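Local coordinates for cystathionine beta-lyase family protein, YNBB B.subtilis ortholog (Clostridium acetobutylicum, PDB 3HVY), which is probably a pyridoxal-phosphate-dependent lyase of the cystathionine beta-lyase and methionine gamma-lyase kind, with a putative part in aluminium resistance, at residues F87-F98 against T253-V264. Residues are numbered along the deposited sequence; the frame is centred on the assembly and turned at random.
Sequences FNTESAFVRPHF and TGGYIAGKEEYV. With NA (sodium ion), chain X; EDO (1,2-ethanediol), chain Z.
S91, F93 and R95 pair with G259, I257 and G255 through six backbone hydrogen bonds, making an antiparallel ladder between strands 91-95 and 255-259. The shortest of them, F93 N to I257 O, is 2.8 Å. S91 O accepts twice, from G259 N at 3.0 Å and, on the opposite face of its plane, from T89 OG1 at 2.7 Å. In the non-hydrogen-bonded pairs, A92 CB meets A258 CB and V94 CG2 meets Y256 CB. Beyond the ladder, E90 OE1 takes E261 N at 2.8 Å on the anti side of its carboxylate, 16° out of plane, and a water links the same oxygen to E262 N, so E90 grips the first turn of helix 261-271.

Apolar contacts cover both faces. Beside A92 and V94, the F87 and Y256 rings lie near parallel but slid apart, centroids 5.3 Å apart, so that they barely overlap; F87 CZ meets Y256 CE2 at 3.8 Å, and Y256 OH turns to E223 and N219. On the other face, F93 CB touches V264 CG1 at 3.7 Å, while F98 CZ reaches I257 CD1 at 4.0 Å. F93 (chi1 177°, CG trans to N) sets its ring carbon CE1 over the centre of the R95 guanidinium, and R95 CG lies against a face of the ring, toward its rim; R95 NH1 binds V94 O and forms a salt bridge with D80.

Strand 91-95 is the edge strand, within this chain, of the mixed seven-stranded sheet of the PLP-dependent transferase fold. Six of the seven direct hydrogen bonds between the segments are main-chain to main-chain, so the seam's polar register depends little on side chains; E90 supplies the seventh, tying the strand's start to the helix.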
ATOM      1  N   PHE D  87     -18.254  11.849  18.438  1.00 29.21           N
ATOM      2  CA  PHE D  87     -17.977  12.009  19.857  1.00 29.35           C
ATOM      3  C   PHE D  87     -18.585  13.278  20.469  1.00 29.90           C
ATOM      4  O   PHE D  87     -18.483  13.506  21.665  1.00 31.95           O
ATOM      5  CB  PHE D  87     -16.459  11.985  20.093  1.00 29.13           C
ATOM      6  CG  PHE D  87     -15.863  10.605  20.040  1.00 33.56           C
ATOM      7  CD1 PHE D  87     -16.063   9.719  21.076  1.00 30.91           C
ATOM      8  CD2 PHE D  87     -15.112  10.190  18.954  1.00 34.99           C
ATOM      9  CE1 PHE D  87     -15.500   8.426  21.053  1.00 30.51           C
ATOM     10  CE2 PHE D  87     -14.567   8.932  18.904  1.00 38.57           C
ATOM     11  CZ  PHE D  87     -14.746   8.039  19.970  1.00 34.38           C
ATOM     12  N   ASN D  88     -19.182  14.100  19.624  1.00 25.65           N
ATOM     13  CA  ASN D  88     -19.745  15.398  20.016  1.00 28.15           C
ATOM     14  C   ASN D  88     -18.722  16.307  20.681  1.00 30.26           C
ATOM     15  O   ASN D  88     -19.000  16.919  21.724  1.00 28.78           O
ATOM     16  CB  ASN D  88     -21.005  15.188  20.863  1.00 27.81           C
ATOM     17  CG  ASN D  88     -22.107  14.529  20.072  1.00 33.09           C
ATOM     18  OD1 ASN D  88     -22.451  15.002  18.994  1.00 33.45           O
ATOM     19  ND2 ASN D  88     -22.669  13.444  20.592  1.00 31.48           N
ATOM     20  N   THR D  89     -17.549  16.394  20.046  1.00 28.55           N
ATOM     21  CA  THR D  89     -16.446  17.225  20.518  1.00 31.15           C
ATOM     22  C   THR D  89     -16.188  18.344  19.504  1.00 31.21           C
ATOM     23  O   THR D  89     -16.634  18.266  18.355  1.00 28.81           O
ATOM     24  CB  THR D  89     -15.150  16.405  20.658  1.00 31.06           C
ATOM     25  OG1 THR D  89     -14.726  15.895  19.369  1.00 27.46           O
ATOM     26  CG2 THR D  89     -15.328  15.309  21.655  1.00 26.05           C
ATOM     27  N   GLU D  90     -15.500  19.385  19.928  1.00 31.58           N
ATOM     28  CA  GLU D  90     -15.067  20.438  18.996  1.00 30.56           C
ATOM     29  C   GLU D  90     -14.086  19.888  17.961  1.00 30.79           C
ATOM     30  O   GLU D  90     -14.162  20.221  16.797  1.00 33.55           O
ATOM     31  CB  GLU D  90     -14.358  21.561  19.734  1.00 28.05           C
ATOM     32  CG  GLU D  90     -15.268  22.356  20.628  1.00 30.23           C
ATOM     33  CD  GLU D  90     -14.518  23.345  21.508  1.00 34.33           C
ATOM     34  OE1 GLU D  90     -13.271  23.375  21.549  1.00 33.77           O
ATOM     35  OE2 GLU D  90     -15.210  24.120  22.157  1.00 35.13           O
ATOM     36  N   SER D  91     -13.173  19.029  18.388  1.00 27.19           N
ATOM     37  CA  SER D  91     -12.129  18.527  17.510  1.00 29.67           C
ATOM     38  C   SER D  91     -11.783  17.082  17.741  1.00 25.28           C
ATOM     39  O   SER D  91     -12.146  16.471  18.759  1.00 27.36           O
ATOM     40  CB  SER D  91     -10.815  19.306  17.719  1.00 29.67           C
ATOM     41  OG  SER D  91     -11.061  20.661  17.789  1.00 42.92           O
ATOM     42  N   ALA D  92     -11.004  16.567  16.792  1.00 26.22           N
ATOM     43  CA  ALA D  92     -10.488  15.211  16.852  1.00 26.22           C
ATOM     44  C   ALA D  92      -9.268  15.180  15.976  1.00 29.25           C
ATOM     45  O   ALA D  92      -9.097  16.032  15.079  1.00 30.68           O
ATOM     46  CB  ALA D  92     -11.517  14.128  16.433  1.00 26.58           C
ATOM     47  N   PHE D  93      -8.440  14.182  16.246  1.00 28.24           N
ATOM     48  CA  PHE D  93      -7.117  13.997  15.657  1.00 31.50           C
ATOM     49  C   PHE D  93      -6.883  12.490  15.601  1.00 30.16           C
ATOM     50  O   PHE D  93      -6.605  11.844  16.629  1.00 29.43           O
ATOM     51  CB  PHE D  93      -6.086  14.706  16.511  1.00 29.11           C
ATOM     52  CG  PHE D  93      -4.656  14.543  16.047  1.00 30.72           C
ATOM     53  CD1 PHE D  93      -4.169  15.222  14.930  1.00 32.18           C
ATOM     54  CD2 PHE D  93      -3.799  13.726  16.736  1.00 33.61           C
ATOM     55  CE1 PHE D  93      -2.876  15.113  14.544  1.00 32.23           C
ATOM     56  CE2 PHE D  93      -2.491  13.591  16.310  1.00 35.20           C
ATOM     57  CZ  PHE D  93      -2.028  14.319  15.225  1.00 30.89           C
ATOM     58  N   VAL D  94      -7.054  11.953  14.399  1.00 31.44           N
ATOM     59  CA  VAL D  94      -6.984  10.551  14.112  1.00 31.29           C
ATOM     60  C   VAL D  94      -5.855  10.340  13.114  1.00 34.40           C
ATOM     61  O   VAL D  94      -5.809  10.979  12.031  1.00 28.44           O
ATOM     62  CB  VAL D  94      -8.307  10.063  13.472  1.00 31.46           C
ATOM     63  CG1 VAL D  94      -8.291   8.519  13.336  1.00 30.07           C
ATOM     64  CG2 VAL D  94      -9.528  10.597  14.228  1.00 26.42           C
ATOM     65  N   ARG D  95      -4.920   9.456  13.461  1.00 31.77           N
ATOM     66  CA  ARG D  95      -3.735   9.302  12.645  1.00 29.32           C
ATOM     67  C   ARG D  95      -3.230   7.899  12.729  1.00 30.08           C
ATOM     68  O   ARG D  95      -3.291   7.252  13.797  1.00 31.15           O
ATOM     69  CB  ARG D  95      -2.608  10.207  13.131  1.00 28.49           C
ATOM     70  CG  ARG D  95      -2.840  11.683  12.980  1.00 33.88           C
ATOM     71  CD  ARG D  95      -2.808  12.119  11.527  1.00 28.89           C
ATOM     72  NE  ARG D  95      -2.908  13.571  11.364  1.00 29.62           N
ATOM     73  CZ  ARG D  95      -4.037  14.264  11.425  1.00 39.71           C
ATOM     74  NH1 ARG D  95      -5.181  13.659  11.669  1.00 32.29           N
ATOM     75  NH2 ARG D  95      -4.011  15.578  11.255  1.00 37.33           N
ATOM     76  N   PRO D  96      -2.701   7.390  11.611  1.00 31.48           N
ATOM     77  CA  PRO D  96      -2.048   6.061  11.596  1.00 31.73           C
ATOM     78  C   PRO D  96      -0.662   6.145  12.276  1.00 32.28           C
ATOM     79  O   PRO D  96      -0.047   5.138  12.644  1.00 33.09           O
ATOM     80  CB  PRO D  96      -1.882   5.791  10.092  1.00 32.33           C
ATOM     81  CG  PRO D  96      -1.674   7.179   9.524  1.00 34.22           C
ATOM     82  CD  PRO D  96      -2.657   8.032  10.292  1.00 33.98           C
ATOM     83  N   HIS D  97      -0.180   7.361  12.462  1.00 31.48           N
ATOM     84  CA  HIS D  97       1.137   7.577  13.048  1.00 31.33           C
ATOM     85  C   HIS D  97       1.256   7.166  14.506  1.00 34.24           C
ATOM     86  O   HIS D  97       2.390   7.025  15.021  1.00 35.27           O
ATOM     87  CB  HIS D  97       1.559   9.039  12.903  1.00 32.15           C
ATOM     88  CG  HIS D  97       1.434   9.568  11.501  1.00 33.17           C
ATOM     89  ND1 HIS D  97       2.523   9.949  10.744  1.00 36.37           N
ATOM     90  CD2 HIS D  97       0.338   9.771  10.718  1.00 36.90           C
ATOM     91  CE1 HIS D  97       2.102  10.341   9.547  1.00 36.34           C
ATOM     92  NE2 HIS D  97       0.783  10.254   9.508  1.00 40.20           N
ATOM     93  N   PHE D  98       0.148   7.069  15.234  1.00 31.92           N
ATOM     94  CA  PHE D  98       0.254   6.613  16.616  1.00 30.43           C
ATOM     95  C   PHE D  98       0.617   5.118  16.573  1.00 29.96           C
ATOM     96  O   PHE D  98      -0.007   4.337  15.855  1.00 31.84           O
ATOM     97  CB  PHE D  98      -1.029   6.772  17.379  1.00 29.97           C
ATOM     98  CG  PHE D  98      -1.443   8.199  17.676  1.00 27.51           C
ATOM     99  CD1 PHE D  98      -0.825   8.937  18.659  1.00 28.94           C
ATOM    100  CD2 PHE D  98      -2.517   8.762  16.990  1.00 30.76           C
ATOM    101  CE1 PHE D  98      -1.252  10.182  18.960  1.00 32.06           C
ATOM    102  CE2 PHE D  98      -2.952  10.041  17.300  1.00 31.25           C
ATOM    103  CZ  PHE D  98      -2.335  10.731  18.251  1.00 24.79           C
ATOM    104  N   THR D 253      -3.299   0.166  12.166  1.00 33.59           N
ATOM    105  CA  THR D 253      -2.495   0.796  13.225  1.00 33.45           C
ATOM    106  C   THR D 253      -3.084   2.155  13.525  1.00 32.53           C
ATOM    107  O   THR D 253      -4.048   2.588  12.868  1.00 34.09           O
ATOM    108  CB  THR D 253      -0.992   0.952  12.850  1.00 41.26           C
ATOM    109  OG1 THR D 253      -0.196   1.221  14.054  1.00 44.07           O
ATOM    110  CG2 THR D 253      -0.852   2.058  11.831  1.00 32.73           C
ATOM    111  N   GLY D 254      -2.567   2.820  14.546  1.00 32.44           N
ATOM    112  CA  GLY D 254      -2.998   4.208  14.802  1.00 32.53           C
ATOM    113  C   GLY D 254      -3.789   4.439  16.077  1.00 33.65           C
ATOM    114  O   GLY D 254      -3.962   3.543  16.906  1.00 31.88           O
ATOM    115  N   GLY D 255      -4.230   5.683  16.238  1.00 35.59           N
ATOM    116  CA  GLY D 255      -4.879   6.125  17.467  1.00 32.91           C
ATOM    117  C   GLY D 255      -5.676   7.396  17.203  1.00 32.14           C
ATOM    118  O   GLY D 255      -5.584   7.984  16.116  1.00 29.35           O
ATOM    119  N   TYR D 256      -6.442   7.815  18.212  1.00 31.41           N
ATOM    120  CA  TYR D 256      -7.224   9.010  18.121  1.00 30.11           C
ATOM    121  C   TYR D 256      -7.153   9.792  19.438  1.00 31.50           C
ATOM    122  O   TYR D 256      -6.909   9.224  20.507  1.00 27.54           O
ATOM    123  CB  TYR D 256      -8.670   8.701  17.716  1.00 30.84           C
ATOM    124  CG  TYR D 256      -9.515   8.072  18.816  1.00 29.57           C
ATOM    125  CD1 TYR D 256      -9.566   6.693  18.973  1.00 28.22           C
ATOM    126  CD2 TYR D 256     -10.250   8.878  19.704  1.00 33.69           C
ATOM    127  CE1 TYR D 256     -10.309   6.127  20.006  1.00 26.57           C
ATOM    128  CE2 TYR D 256     -10.990   8.309  20.744  1.00 33.10           C
ATOM    129  CZ  TYR D 256     -11.027   6.932  20.875  1.00 30.80           C
ATOM    130  OH  TYR D 256     -11.750   6.313  21.877  1.00 29.41           O
ATOM    131  N   ILE D 257      -7.309  11.106  19.303  1.00 29.83           N
ATOM    132  CA  ILE D 257      -7.509  12.025  20.396  1.00 29.04           C
ATOM    133  C   ILE D 257      -8.695  12.893  20.015  1.00 29.65           C
ATOM    134  O   ILE D 257      -8.803  13.307  18.881  1.00 31.93           O
ATOM    135  CB  ILE D 257      -6.293  12.897  20.670  1.00 30.37           C
ATOM    136  CG1 ILE D 257      -5.124  12.031  21.048  1.00 31.18           C
ATOM    137  CG2 ILE D 257      -6.656  13.989  21.798  1.00 28.24           C
ATOM    138  CD1 ILE D 257      -3.817  12.776  21.321  1.00 27.77           C
ATOM    139  N   ALA D 258      -9.616  13.110  20.946  1.00 30.58           N
ATOM    140  CA  ALA D 258     -10.832  13.870  20.683  1.00 29.20           C
ATOM    141  C   ALA D 258     -11.202  14.690  21.905  1.00 31.05           C
ATOM    142  O   ALA D 258     -11.014  14.278  23.052  1.00 30.21           O
ATOM    143  CB  ALA D 258     -12.000  12.972  20.313  1.00 30.21           C
ATOM    144  N   GLY D 259     -11.770  15.856  21.644  1.00 30.24           N
ATOM    145  CA  GLY D 259     -12.146  16.773  22.717  1.00 28.79           C
ATOM    146  C   GLY D 259     -12.207  18.233  22.306  1.00 26.76           C
ATOM    147  O   GLY D 259     -12.423  18.574  21.137  1.00 26.80           O
ATOM    148  N   LYS D 260     -12.022  19.106  23.286  1.00 28.77           N
ATOM    149  CA  LYS D 260     -11.977  20.518  23.052  1.00 30.31           C
ATOM    150  C   LYS D 260     -10.820  20.841  22.149  1.00 29.62           C
ATOM    151  O   LYS D 260      -9.759  20.287  22.306  1.00 30.94           O
ATOM    152  CB  LYS D 260     -11.872  21.282  24.402  1.00 31.41           C
ATOM    153  CG  LYS D 260     -13.130  20.996  25.239  1.00 36.85           C
ATOM    154  CD  LYS D 260     -13.656  22.105  26.039  1.00 53.99           C
ATOM    155  CE  LYS D 260     -14.996  21.707  26.707  1.00 61.03           C
ATOM    156  NZ  LYS D 260     -16.228  22.172  25.966  1.00 60.17           N
ATOM    157  N   GLU D 261     -11.025  21.774  21.228  1.00 28.88           N
ATOM    158  CA  GLU D 261      -9.986  22.167  20.296  1.00 31.66           C
ATOM    159  C   GLU D 261      -8.689  22.577  21.003  1.00 30.16           C
ATOM    160  O   GLU D 261      -7.628  22.211  20.578  1.00 29.71           O
ATOM    161  CB  GLU D 261     -10.473  23.273  19.383  1.00 34.46           C
ATOM    162  CG  GLU D 261      -9.508  23.701  18.260  1.00 42.13           C
ATOM    163  CD  GLU D 261      -8.451  24.711  18.724  1.00 56.63           C
ATOM    164  OE1 GLU D 261      -8.782  25.600  19.553  1.00 64.59           O
ATOM    165  OE2 GLU D 261      -7.284  24.625  18.244  1.00 58.86           O
ATOM    166  N   GLU D 262      -8.784  23.316  22.076  1.00 29.82           N
ATOM    167  CA  GLU D 262      -7.596  23.749  22.777  1.00 31.64           C
ATOM    168  C   GLU D 262      -6.759  22.549  23.191  1.00 31.29           C
ATOM    169  O   GLU D 262      -5.577  22.558  22.990  1.00 28.35           O
ATOM    170  CB  GLU D 262      -8.003  24.618  23.976  1.00 30.81           C
ATOM    171  CG  GLU D 262      -6.909  24.939  24.959  1.00 44.04           C
ATOM    172  CD  GLU D 262      -7.397  25.802  26.143  1.00 51.35           C
ATOM    173  OE1 GLU D 262      -8.626  26.035  26.284  1.00 47.02           O
ATOM    174  OE2 GLU D 262      -6.536  26.220  26.956  1.00 47.80           O
ATOM    175  N   TYR D 263      -7.376  21.513  23.768  1.00 31.29           N
ATOM    176  CA  TYR D 263      -6.626  20.388  24.315  1.00 30.72           C
ATOM    177  C   TYR D 263      -6.164  19.395  23.241  1.00 28.79           C
ATOM    178  O   TYR D 263      -5.048  18.839  23.326  1.00 28.70           O
ATOM    179  CB  TYR D 263      -7.444  19.699  25.407  1.00 30.65           C
ATOM    180  CG  TYR D 263      -7.985  20.677  26.435  1.00 29.15           C
ATOM    181  CD1 TYR D 263      -7.185  21.701  26.933  1.00 28.09           C
ATOM    182  CD2 TYR D 263      -9.282  20.574  26.915  1.00 26.75           C
ATOM    183  CE1 TYR D 263      -7.670  22.604  27.884  1.00 30.89           C
ATOM    184  CE2 TYR D 263      -9.774  21.450  27.896  1.00 29.59           C
ATOM    185  CZ  TYR D 263      -8.971  22.470  28.377  1.00 33.23           C
ATOM    186  OH  TYR D 263      -9.455  23.397  29.344  1.00 27.79           O
ATOM    187  N   VAL D 264      -6.952  19.247  22.178  1.00 28.63           N
ATOM    188  CA  VAL D 264      -6.561  18.374  21.078  1.00 26.94           C
ATOM    189  C   VAL D 264      -5.387  19.031  20.389  1.00 29.41           C
ATOM    190  O   VAL D 264      -4.374  18.376  20.116  1.00 30.55           O
ATOM    191  CB  VAL D 264      -7.726  18.132  20.087  1.00 28.97           C
ATOM    192  CG1 VAL D 264      -7.241  17.311  18.882  1.00 26.33           C
ATOM    193  CG2 VAL D 264      -8.872  17.408  20.823  1.00 23.73           C
TER
HETATM  194 NA    NA X 427     -22.443  15.022  16.717  1.00 37.09          NA
HETATM  195  C1  EDO Z 429     -25.291  10.305  20.783  1.00 42.24           C
HETATM  196  O1  EDO Z 429     -24.698  11.235  19.831  1.00 63.92           O
HETATM  197  C2  EDO Z 429     -24.886  10.495  22.231  1.00 51.03           C
HETATM  198  O2  EDO Z 429     -25.853  11.323  22.919  1.00 51.11           O
HETATM  199  O   HOH W   1     -11.425  24.755  22.824  1.00 30.16           O
HETATM  200  O   HOH W   2     -24.658  15.886  16.371  1.00 47.75           O
HETATM  201  O   HOH W   3     -21.181  17.349  16.805  1.00 44.30           O